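Local coordinates for protein VIN1 (Oscarella pearsei, PDB 6BFI) that binds actin filaments and may play a part in adhesion between cells, as a sponge homolog of vinculin, at residues 132-137 / 172-177; 142-147 / 162-167; 192-197 / 239-244; 199-204 / 232-237. All coordinates share one frame; numbering follows the deposited sequence.

Contact 1 (132-137 / 172-177); sequences RKMVKV and MKVVEQ
V174 projects from helix 154-178 against M134 and K133 of helix 102-145. More of its surface is buried here than of any other residue in the two segments, and one methyl does much of the work. The CG1 methyl of V174 lies 3.4 Å from CG of M134, closer than carbons usually pack. CG1 of V174 also touches CB and SD of M134, each at 3.7 Å. The thioether chain therefore runs past one methyl and does not merely meet it with its end. M134 turns CG away from its carbonyl carbon (chi1 -48°), and beyond CG the chain is extended. This carries the sulfur out toward the neighbouring helix. The two side chains slant across each other.

The helices run in roughly opposite directions and follow each other in the chain. They are two members of an antiparallel helical bundle of the vinculin family. The other two members, helices 185-215 and 224-249, close the inner side. There M134 also packs on L249, and V175 packs on L195 and I245.

K133 approaches V174 from a different side. Its chain starts anti to the backbone N and then bends at chi3 (64°) and chi4 (60°). The bends fold the amine back toward the valine, and the two side chains meet tip to tip. NZ of K133 is 3.5 Å from CG2 of V174 and 3.6 Å from CG1 of V174. This is contact of an amine with methyls, and no hydrogen bond joins the two segments. M134 is buried, while K133 and V174 are partly exposed.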
# COMPACT_ATOMS: atom_id res chain seq x y z
N ARG A 132 -26.95 -10.53 1.28
CA ARG A 132 -27.57 -11.26 2.39
C ARG A 132 -27.39 -12.77 2.23
O ARG A 132 -27.10 -13.47 3.21
CB ARG A 132 -29.05 -10.91 2.51
CG ARG A 132 -29.33 -9.57 3.18
CD ARG A 132 -30.77 -9.48 3.64
NE ARG A 132 -31.71 -9.76 2.56
CZ ARG A 132 -32.30 -8.83 1.82
NH1 ARG A 132 -32.05 -7.55 2.03
NH2 ARG A 132 -33.14 -9.18 0.85
N LYS A 133 -27.54 -13.28 1.01
CA LYS A 133 -27.32 -14.70 0.77
C LYS A 133 -25.88 -15.10 1.08
O LYS A 133 -25.63 -16.05 1.83
CB LYS A 133 -27.67 -15.05 -0.68
CG LYS A 133 -27.39 -16.49 -1.06
CD LYS A 133 -27.16 -16.62 -2.55
CE LYS A 133 -25.91 -15.85 -2.99
NZ LYS A 133 -24.68 -16.34 -2.30
N MET A 134 -24.92 -14.37 0.51
CA MET A 134 -23.51 -14.69 0.72
C MET A 134 -23.16 -14.67 2.21
O MET A 134 -22.58 -15.63 2.74
CB MET A 134 -22.62 -13.71 -0.04
CG MET A 134 -23.03 -13.51 -1.49
SD MET A 134 -21.77 -12.65 -2.47
CE MET A 134 -22.45 -12.83 -4.11
N VAL A 135 -23.52 -13.59 2.90
CA VAL A 135 -23.27 -13.47 4.33
C VAL A 135 -23.94 -14.61 5.09
O VAL A 135 -23.39 -15.11 6.08
CB VAL A 135 -23.74 -12.10 4.84
CG1 VAL A 135 -23.72 -12.04 6.36
CG2 VAL A 135 -22.85 -11.00 4.27
N LYS A 136 -25.11 -15.06 4.64
CA LYS A 136 -25.76 -16.21 5.25
C LYS A 136 -24.86 -17.45 5.17
O LYS A 136 -24.62 -18.12 6.19
CB LYS A 136 -27.11 -16.46 4.57
CG LYS A 136 -27.81 -17.75 4.94
CD LYS A 136 -29.13 -17.85 4.18
CE LYS A 136 -29.77 -19.23 4.32
NZ LYS A 136 -30.99 -19.35 3.47
N VAL A 137 -24.34 -17.75 3.98
CA VAL A 137 -23.44 -18.90 3.83
C VAL A 137 -22.24 -18.76 4.76
O VAL A 137 -21.91 -19.67 5.53
CB VAL A 137 -23.01 -19.05 2.36
CG1 VAL A 137 -21.86 -20.04 2.25
CG2 VAL A 137 -24.19 -19.49 1.50
N MET A 172 -16.50 -20.41 -0.93
CA MET A 172 -15.43 -19.93 -1.81
C MET A 172 -15.93 -19.71 -3.23
O MET A 172 -15.47 -18.78 -3.91
CB MET A 172 -14.26 -20.91 -1.80
CG MET A 172 -13.56 -21.03 -0.47
SD MET A 172 -12.22 -22.23 -0.53
CE MET A 172 -11.84 -22.40 1.21
N LYS A 173 -16.86 -20.54 -3.71
CA LYS A 173 -17.38 -20.31 -5.05
C LYS A 173 -18.19 -19.03 -5.12
O LYS A 173 -18.18 -18.33 -6.14
CB LYS A 173 -18.22 -21.51 -5.51
CG LYS A 173 -19.55 -21.67 -4.79
CD LYS A 173 -20.46 -22.64 -5.53
CE LYS A 173 -21.88 -22.59 -5.01
NZ LYS A 173 -22.83 -23.20 -5.98
N VAL A 174 -18.88 -18.68 -4.03
CA VAL A 174 -19.72 -17.49 -4.00
C VAL A 174 -18.87 -16.23 -3.88
O VAL A 174 -19.11 -15.24 -4.58
CB VAL A 174 -20.75 -17.61 -2.87
CG1 VAL A 174 -21.13 -16.25 -2.35
CG2 VAL A 174 -21.98 -18.36 -3.35
N VAL A 175 -17.86 -16.25 -3.01
CA VAL A 175 -16.99 -15.08 -2.87
C VAL A 175 -16.15 -14.89 -4.13
O VAL A 175 -16.03 -13.78 -4.67
CB VAL A 175 -16.11 -15.21 -1.62
CG1 VAL A 175 -15.19 -14.01 -1.49
CG2 VAL A 175 -16.98 -15.35 -0.38
N GLU A 176 -15.56 -15.98 -4.64
CA GLU A 176 -14.84 -15.94 -5.91
C GLU A 176 -15.75 -15.53 -7.06
O GLU A 176 -15.25 -15.02 -8.08
CB GLU A 176 -14.21 -17.30 -6.20
CG GLU A 176 -12.78 -17.44 -5.71
CD GLU A 176 -11.79 -16.62 -6.52
OE1 GLU A 176 -12.12 -16.25 -7.67
OE2 GLU A 176 -10.69 -16.33 -6.00
N GLN A 177 -17.05 -15.75 -6.95
CA GLN A 177 -18.00 -15.20 -7.91
C GLN A 177 -18.21 -13.70 -7.69
O GLN A 177 -18.41 -12.96 -8.65
CB GLN A 177 -19.34 -15.94 -7.81
CG GLN A 177 -20.52 -15.23 -8.45
CD GLN A 177 -20.38 -15.09 -9.95
OE1 GLN A 177 -19.66 -15.86 -10.58
NE2 GLN A 177 -21.06 -14.10 -10.52

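Contact 2 (142-147 / 162-167); sequences QEYLDV and QNLTPG
ND2 of N163 donates a hydrogen bond to OH of Y144, with the two atoms 3.0 Å apart. The bond is bent, with an N-H...O angle of 142°. The phenol oxygen sits 22° out of the amide plane of N163, so the donor is not aimed squarely. CB of N163 lies close by, 3.3 Å from OH of Y144 and 3.6 Å from CE2 of Y144. The asparagine thus leans against the outer end of the phenol ring as well as bonding to it.

Y144 reaches across because its CG is anti to the backbone N (chi1 -170°). This swings the ring off helix 102-145 toward helix 154-178. F160 of that helix meets the same ring. Nearer the helix, CD2 of Y144 touches CD1 of L164 at 4.1 Å. CD2 of L145 packs against CD1 of L164 at 3.9 Å. L164 and L145 are both buried, and L145 continues inward onto L238 and I242 of helix 224-249. The contact joins two consecutive helices of a vinculin-family bundle, close to the turn that links them.

A phenylalanine at Y144 lacks the hydroxyl and would probably leave the amide of N163 without this acceptor and freer to turn.

The chemistry is graded from outside to inside. A single, bent polar bond lies at the exposed edge, and apolar packing of L145 and the Y144 ring on L164 lies within. The hydrogen bond is likely to hold the outer end of the phenol in place, while CB of N163 and CD1 of L164 bear on the ring itself.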
# COMPACT_ATOMS: atom_id res chain seq x y z
N GLN A 142 -18.94 -20.38 9.32
CA GLN A 142 -18.25 -19.82 10.47
C GLN A 142 -18.78 -20.41 11.77
O GLN A 142 -18.00 -20.73 12.68
CB GLN A 142 -18.39 -18.30 10.48
CG GLN A 142 -17.65 -17.62 11.60
CD GLN A 142 -17.98 -16.15 11.70
OE1 GLN A 142 -19.13 -15.74 11.48
NE2 GLN A 142 -16.98 -15.34 12.01
N GLU A 143 -20.10 -20.56 11.88
CA GLU A 143 -20.68 -21.17 13.07
C GLU A 143 -20.27 -22.63 13.20
O GLU A 143 -19.98 -23.10 14.31
CB GLU A 143 -22.21 -21.06 13.03
CG GLU A 143 -22.73 -19.65 13.25
CD GLU A 143 -24.17 -19.48 12.79
OE1 GLU A 143 -24.80 -20.50 12.41
OE2 GLU A 143 -24.67 -18.34 12.81
N TYR A 144 -20.21 -23.36 12.08
CA TYR A 144 -19.82 -24.76 12.17
C TYR A 144 -18.34 -24.94 12.49
O TYR A 144 -17.94 -26.03 12.92
CB TYR A 144 -20.16 -25.50 10.87
CG TYR A 144 -19.99 -27.00 10.99
CD1 TYR A 144 -20.77 -27.74 11.87
CD2 TYR A 144 -19.04 -27.68 10.23
CE1 TYR A 144 -20.62 -29.11 11.99
CE2 TYR A 144 -18.89 -29.05 10.34
CZ TYR A 144 -19.68 -29.76 11.22
OH TYR A 144 -19.52 -31.12 11.33
N LEU A 145 -17.52 -23.90 12.30
CA LEU A 145 -16.10 -24.02 12.64
C LEU A 145 -15.90 -24.40 14.11
O LEU A 145 -15.00 -25.18 14.43
CB LEU A 145 -15.38 -22.70 12.34
CG LEU A 145 -14.98 -22.48 10.88
CD1 LEU A 145 -14.31 -21.12 10.73
CD2 LEU A 145 -14.08 -23.60 10.40
N ASP A 146 -16.74 -23.87 15.00
CA ASP A 146 -16.52 -24.06 16.44
C ASP A 146 -16.74 -25.49 16.90
O ASP A 146 -16.35 -25.82 18.02
CB ASP A 146 -17.43 -23.12 17.23
CG ASP A 146 -16.73 -22.47 18.40
OD1 ASP A 146 -15.61 -21.95 18.22
OD2 ASP A 146 -17.29 -22.49 19.52
N VAL A 147 -17.34 -26.35 16.06
CA VAL A 147 -17.56 -27.74 16.44
C VAL A 147 -16.25 -28.50 16.60
O VAL A 147 -16.18 -29.48 17.35
CB VAL A 147 -18.49 -28.41 15.40
CG1 VAL A 147 -18.68 -29.88 15.70
CG2 VAL A 147 -19.83 -27.71 15.36
N GLN A 162 -16.16 -34.06 6.53
CA GLN A 162 -17.10 -34.23 5.43
C GLN A 162 -18.29 -33.29 5.52
O GLN A 162 -19.03 -33.16 4.54
CB GLN A 162 -17.58 -35.68 5.35
CG GLN A 162 -18.82 -35.97 6.18
CD GLN A 162 -19.29 -37.40 6.01
OE1 GLN A 162 -18.49 -38.32 5.81
NE2 GLN A 162 -20.60 -37.61 6.10
N ASN A 163 -18.52 -32.66 6.67
CA ASN A 163 -19.51 -31.59 6.76
C ASN A 163 -18.92 -30.22 6.48
O ASN A 163 -19.65 -29.31 6.06
CB ASN A 163 -20.17 -31.58 8.14
CG ASN A 163 -20.79 -32.91 8.50
OD1 ASN A 163 -20.94 -33.79 7.65
ND2 ASN A 163 -21.17 -33.06 9.76
N LEU A 164 -17.61 -30.04 6.69
CA LEU A 164 -16.97 -28.75 6.53
C LEU A 164 -16.53 -28.48 5.10
O LEU A 164 -16.57 -27.33 4.66
CB LEU A 164 -15.75 -28.65 7.46
CG LEU A 164 -15.02 -27.30 7.49
CD1 LEU A 164 -15.90 -26.23 8.11
CD2 LEU A 164 -13.69 -27.41 8.22
N THR A 165 -16.12 -29.52 4.37
CA THR A 165 -15.66 -29.31 3.00
C THR A 165 -16.74 -28.76 2.07
O THR A 165 -16.46 -27.77 1.36
CB THR A 165 -15.06 -30.61 2.45
OG1 THR A 165 -13.89 -30.95 3.20
CG2 THR A 165 -14.69 -30.46 0.98
N PRO A 166 -17.96 -29.32 2.01
CA PRO A 166 -18.95 -28.75 1.08
C PRO A 166 -19.36 -27.33 1.42
O PRO A 166 -19.58 -26.52 0.51
CB PRO A 166 -20.12 -29.74 1.18
CG PRO A 166 -19.99 -30.35 2.52
CD PRO A 166 -18.51 -30.47 2.74
N GLY A 167 -19.48 -27.01 2.71
CA GLY A 167 -19.80 -25.64 3.09
C GLY A 167 -18.70 -24.67 2.72
O GLY A 167 -18.97 -23.59 2.18

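Contact 3 (192-197 / 239-244); sequences KSELGT and FIAIEE
Helices 185-215 and 224-249 run nearly antiparallel here, with short-segment axes 9.3 Å apart at an angle of 156°, and E194 and A241 bring their CA atoms to 5.5 Å. The small side chain of A241 permits this approach. Its CB fits between two residues of the other helix. CB of A241 lies 3.8 Å from CG2 of T197 and 3.6 Å from OE1 of E194.

E194 has its chain bent at chi2 (-57°), which lays the carboxylate along the face of the partner helix. OE1 therefore rests against CA and CB of A241, and OE2 of E194 is 4.0 Å from CG of E244. These are van der Waals contacts, and no hydrogen bond crosses between the segments.

The two helices form one antiparallel pair in a helical bundle of the vinculin family. On the inner side, I242 faces away from this contact and packs on C138, Q142 and L145 of helix 102-145. L195 likewise faces away, on the side of helix 154-178.

The carboxylates of E194 and E244 are turned 64° against each other. OE2 of E194 and OE2 of E244 stay 5.5 Å apart. E244 directs its carboxylate elsewhere, into a salt bridge with R247. That pairing probably eases the presence of two like charges. T197 turns its methyl to A241, while its hydroxyl makes a weak hydrogen bond back to O of S193.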
# COMPACT_ATOMS: atom_id res chain seq x y z
N LYS A 192 -9.90 -11.55 -2.00
CA LYS A 192 -8.98 -12.57 -2.49
C LYS A 192 -7.98 -12.99 -1.41
O LYS A 192 -7.67 -14.18 -1.27
CB LYS A 192 -8.24 -12.07 -3.73
CG LYS A 192 -9.11 -11.93 -4.96
CD LYS A 192 -8.30 -11.49 -6.18
CE LYS A 192 -7.69 -10.12 -5.97
NZ LYS A 192 -6.90 -9.66 -7.15
N SER A 193 -7.49 -12.02 -0.63
CA SER A 193 -6.50 -12.34 0.40
C SER A 193 -7.11 -13.22 1.49
O SER A 193 -6.50 -14.22 1.90
CB SER A 193 -5.94 -11.05 1.00
OG SER A 193 -6.96 -10.26 1.57
N GLU A 194 -8.30 -12.87 1.97
CA GLU A 194 -8.93 -13.70 3.00
C GLU A 194 -9.30 -15.07 2.45
O GLU A 194 -9.23 -16.07 3.17
CB GLU A 194 -10.16 -12.99 3.57
CG GLU A 194 -9.92 -11.56 4.02
CD GLU A 194 -8.82 -11.43 5.06
OE1 GLU A 194 -8.63 -12.36 5.87
OE2 GLU A 194 -8.13 -10.38 5.06
N LEU A 195 -9.70 -15.14 1.18
CA LEU A 195 -9.91 -16.43 0.53
C LEU A 195 -8.65 -17.28 0.60
O LEU A 195 -8.70 -18.46 0.97
CB LEU A 195 -10.35 -16.23 -0.92
CG LEU A 195 -11.80 -15.83 -1.16
CD1 LEU A 195 -12.03 -15.50 -2.63
CD2 LEU A 195 -12.73 -16.96 -0.72
N GLY A 196 -7.51 -16.69 0.25
CA GLY A 196 -6.25 -17.41 0.38
C GLY A 196 -6.00 -17.88 1.79
O GLY A 196 -5.57 -19.02 2.01
N THR A 197 -6.28 -17.03 2.78
CA THR A 197 -6.10 -17.41 4.18
C THR A 197 -6.92 -18.65 4.52
O THR A 197 -6.39 -19.62 5.09
CB THR A 197 -6.47 -16.25 5.10
OG1 THR A 197 -5.48 -15.22 5.00
CG2 THR A 197 -6.55 -16.73 6.55
N PHE A 239 -11.94 -17.99 11.81
CA PHE A 239 -13.07 -17.18 12.25
C PHE A 239 -12.88 -15.71 11.87
O PHE A 239 -13.80 -15.07 11.35
CB PHE A 239 -13.25 -17.33 13.76
CG PHE A 239 -14.44 -16.60 14.32
CD1 PHE A 239 -15.66 -17.23 14.44
CD2 PHE A 239 -14.34 -15.28 14.73
CE1 PHE A 239 -16.76 -16.57 14.96
CE2 PHE A 239 -15.43 -14.60 15.24
CZ PHE A 239 -16.65 -15.25 15.35
N ILE A 240 -11.69 -15.18 12.14
CA ILE A 240 -11.41 -13.77 11.86
C ILE A 240 -11.41 -13.50 10.37
O ILE A 240 -12.00 -12.52 9.90
CB ILE A 240 -10.08 -13.37 12.52
CG1 ILE A 240 -10.26 -13.22 14.03
CG2 ILE A 240 -9.53 -12.08 11.90
CD1 ILE A 240 -8.97 -13.05 14.80
N ALA A 241 -10.77 -14.38 9.58
CA ALA A 241 -10.79 -14.21 8.13
C ALA A 241 -12.21 -14.18 7.59
O ALA A 241 -12.55 -13.35 6.74
CB ALA A 241 -9.98 -15.32 7.46
N ILE A 242 -13.07 -15.09 8.07
CA ILE A 242 -14.45 -15.12 7.59
C ILE A 242 -15.20 -13.87 8.05
O ILE A 242 -16.04 -13.34 7.31
CB ILE A 242 -15.14 -16.41 8.05
CG1 ILE A 242 -14.48 -17.62 7.39
CG2 ILE A 242 -16.63 -16.38 7.70
CD1 ILE A 242 -15.12 -18.95 7.77
N GLU A 243 -14.91 -13.38 9.26
CA GLU A 243 -15.49 -12.11 9.70
C GLU A 243 -15.14 -10.99 8.73
O GLU A 243 -16.01 -10.20 8.35
CB GLU A 243 -14.99 -11.77 11.11
CG GLU A 243 -15.78 -12.42 12.23
CD GLU A 243 -17.17 -11.84 12.38
OE1 GLU A 243 -17.30 -10.60 12.43
OE2 GLU A 243 -18.14 -12.63 12.44
N GLU A 244 -13.87 -10.91 8.33
CA GLU A 244 -13.46 -9.85 7.42
C GLU A 244 -14.10 -10.01 6.05
O GLU A 244 -14.49 -9.02 5.43
CB GLU A 244 -11.93 -9.81 7.30
CG GLU A 244 -11.39 -8.61 6.54
CD GLU A 244 -11.56 -7.30 7.29
OE1 GLU A 244 -11.95 -7.34 8.48
OE2 GLU A 244 -11.31 -6.24 6.70

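Contact 4 (199-204 / 232-237); sequences REQIPI and DYVIQK
Q201 and K237 make the tight part of this contact. CD of Q201 lies 3.4 Å from CD of K237, and the two side chains cross at about a right angle. The glutamine amide is thus laid across the aliphatic part of the lysine. OE1 of Q201 is also 3.5 Å from CG1 of V234. CG1 of V234 lies 3.6 Å from the backbone O of Q201. Q201 and V234 are both buried. Q201 folds into this place because its chain bends at chi2 (-52°), which tucks the amide against the other helix.

An alanine at Q201 lacks the amide and would probably open a gap beside V234 and leave the middle of the K237 chain without its packing partner.

The far end of K237 is secured separately. NZ of K237 donates a hydrogen bond to OH of Y233, 3.0 Å away and one turn earlier on the same helix. That hydroxyl also bonds to D447.

The looser part is at I204. CG2 of I204 meets CG2 of V234 at 3.9 Å, and the rest of the isoleucine side chain leads away. Y471 of helix 466-493 lies against both I204 and V234, so a later helix adds to the packing on this side. P203, just before I204, is exposed, and helix 185-215 is kinked there.

The short-segment axes are 9.7 Å apart at 156°. This is close antiparallel packing of neighbouring helices, as in the helical bundles from which vinculin-family proteins are built.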
# COMPACT_ATOMS: atom_id res chain seq x y z
N ARG A 199 -8.20 -20.94 2.50
CA ARG A 199 -7.77 -22.10 1.72
C ARG A 199 -6.49 -22.71 2.28
O ARG A 199 -6.32 -23.93 2.28
CB ARG A 199 -7.60 -21.72 0.25
CG ARG A 199 -8.62 -22.36 -0.68
CD ARG A 199 -8.29 -22.09 -2.15
NE ARG A 199 -8.78 -20.79 -2.60
CZ ARG A 199 -9.91 -20.61 -3.28
NH1 ARG A 199 -10.68 -21.65 -3.57
NH2 ARG A 199 -10.27 -19.39 -3.66
N GLU A 200 -5.56 -21.87 2.75
CA GLU A 200 -4.34 -22.39 3.34
C GLU A 200 -4.54 -22.87 4.78
O GLU A 200 -3.74 -23.69 5.25
CB GLU A 200 -3.22 -21.35 3.29
CG GLU A 200 -3.44 -20.10 4.11
CD GLU A 200 -2.29 -19.11 4.00
OE1 GLU A 200 -1.36 -19.19 4.83
OE2 GLU A 200 -2.30 -18.28 3.07
N GLN A 201 -5.58 -22.40 5.46
CA GLN A 201 -5.77 -22.75 6.87
C GLN A 201 -6.61 -24.01 7.09
O GLN A 201 -6.53 -24.59 8.18
CB GLN A 201 -6.42 -21.59 7.63
CG GLN A 201 -5.47 -20.44 7.91
CD GLN A 201 -4.19 -20.88 8.58
OE1 GLN A 201 -4.21 -21.38 9.71
NE2 GLN A 201 -3.07 -20.70 7.90
N ILE A 202 -7.40 -24.45 6.11
CA ILE A 202 -8.21 -25.66 6.31
C ILE A 202 -7.35 -26.89 6.66
O ILE A 202 -7.59 -27.51 7.72
CB ILE A 202 -9.08 -25.95 5.07
CG1 ILE A 202 -10.16 -24.88 4.93
CG2 ILE A 202 -9.71 -27.33 5.17
CD1 ILE A 202 -11.00 -24.72 6.18
N PRO A 203 -6.36 -27.29 5.85
CA PRO A 203 -5.59 -28.49 6.20
C PRO A 203 -4.78 -28.32 7.47
O PRO A 203 -4.50 -29.31 8.15
CB PRO A 203 -4.70 -28.71 4.98
CG PRO A 203 -4.53 -27.36 4.40
CD PRO A 203 -5.84 -26.66 4.61
N ILE A 204 -4.39 -27.09 7.81
CA ILE A 204 -3.73 -26.85 9.09
C ILE A 204 -4.69 -27.19 10.23
O ILE A 204 -4.29 -27.80 11.23
CB ILE A 204 -3.24 -25.40 9.18
CG1 ILE A 204 -2.57 -24.97 7.87
CG2 ILE A 204 -2.27 -25.24 10.35
CD1 ILE A 204 -1.46 -25.88 7.42
N ASP A 232 -7.19 -24.31 18.42
CA ASP A 232 -8.05 -23.15 18.62
C ASP A 232 -7.46 -21.89 17.99
O ASP A 232 -8.20 -20.97 17.62
CB ASP A 232 -8.31 -22.93 20.11
CG ASP A 232 -8.99 -24.12 20.76
OD1 ASP A 232 -9.55 -24.96 20.03
OD2 ASP A 232 -8.96 -24.22 22.01
N TYR A 233 -6.13 -21.83 17.87
CA TYR A 233 -5.51 -20.73 17.15
C TYR A 233 -5.91 -20.76 15.68
O TYR A 233 -6.24 -19.73 15.09
CB TYR A 233 -3.99 -20.80 17.30
CG TYR A 233 -3.23 -19.93 16.32
CD1 TYR A 233 -3.02 -18.58 16.57
CD2 TYR A 233 -2.71 -20.46 15.14
CE1 TYR A 233 -2.33 -17.79 15.68
CE2 TYR A 233 -2.02 -19.68 14.24
CZ TYR A 233 -1.83 -18.34 14.52
OH TYR A 233 -1.14 -17.55 13.62
N VAL A 234 -5.88 -21.95 15.06
CA VAL A 234 -6.28 -22.04 13.66
C VAL A 234 -7.78 -21.75 13.52
O VAL A 234 -8.21 -21.08 12.56
CB VAL A 234 -5.91 -23.41 13.08
CG1 VAL A 234 -6.30 -23.49 11.61
CG2 VAL A 234 -4.41 -23.67 13.26
N ILE A 235 -8.58 -22.22 14.47
CA ILE A 235 -10.02 -21.93 14.44
C ILE A 235 -10.26 -20.43 14.51
O ILE A 235 -11.14 -19.90 13.83
CB ILE A 235 -10.74 -22.67 15.58
CG1 ILE A 235 -10.51 -24.18 15.46
CG2 ILE A 235 -12.23 -22.36 15.56
CD1 ILE A 235 -11.11 -24.98 16.60
N GLN A 236 -9.48 -19.72 15.34
CA GLN A 236 -9.67 -18.28 15.47
C GLN A 236 -9.19 -17.55 14.23
O GLN A 236 -9.80 -16.56 13.82
CB GLN A 236 -8.97 -17.76 16.72
CG GLN A 236 -9.91 -17.40 17.86
CD GLN A 236 -10.86 -16.27 17.51
OE1 GLN A 236 -10.60 -15.48 16.59
NE2 GLN A 236 -11.97 -16.18 18.23
N LYS A 237 -8.10 -18.01 13.62
CA LYS A 237 -7.65 -17.39 12.37
C LYS A 237 -8.71 -17.53 11.29
O LYS A 237 -9.02 -16.56 10.58
CB LYS A 237 -6.32 -18.00 11.93
CG LYS A 237 -5.79 -17.42 10.63
CD LYS A 237 -4.39 -17.91 10.29
CE LYS A 237 -3.33 -17.27 11.17
NZ LYS A 237 -1.95 -17.64 10.76

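How the contacts relate
The contacts pair four successive helices of one bundle. Contacts 1 and 2 join helices 102-145 and 154-178, with centres 15 Å apart. Contacts 3 and 4 join helices 185-215 and 224-249, with centres 10 Å apart. In each pair one contact is nested inside the chain loop closed by the other, as in a helical hairpin. The first hairpin closes before the second begins. The hairpins also touch each other. Contacts 1 and 3 meet through packing, with centres 12 Å apart, and Q142 bonds to E243 between contacts 2 and 3. Contacts 1 and 4 are farthest apart, about 19 Å between centres. Together they tie the four helices into one packed unit.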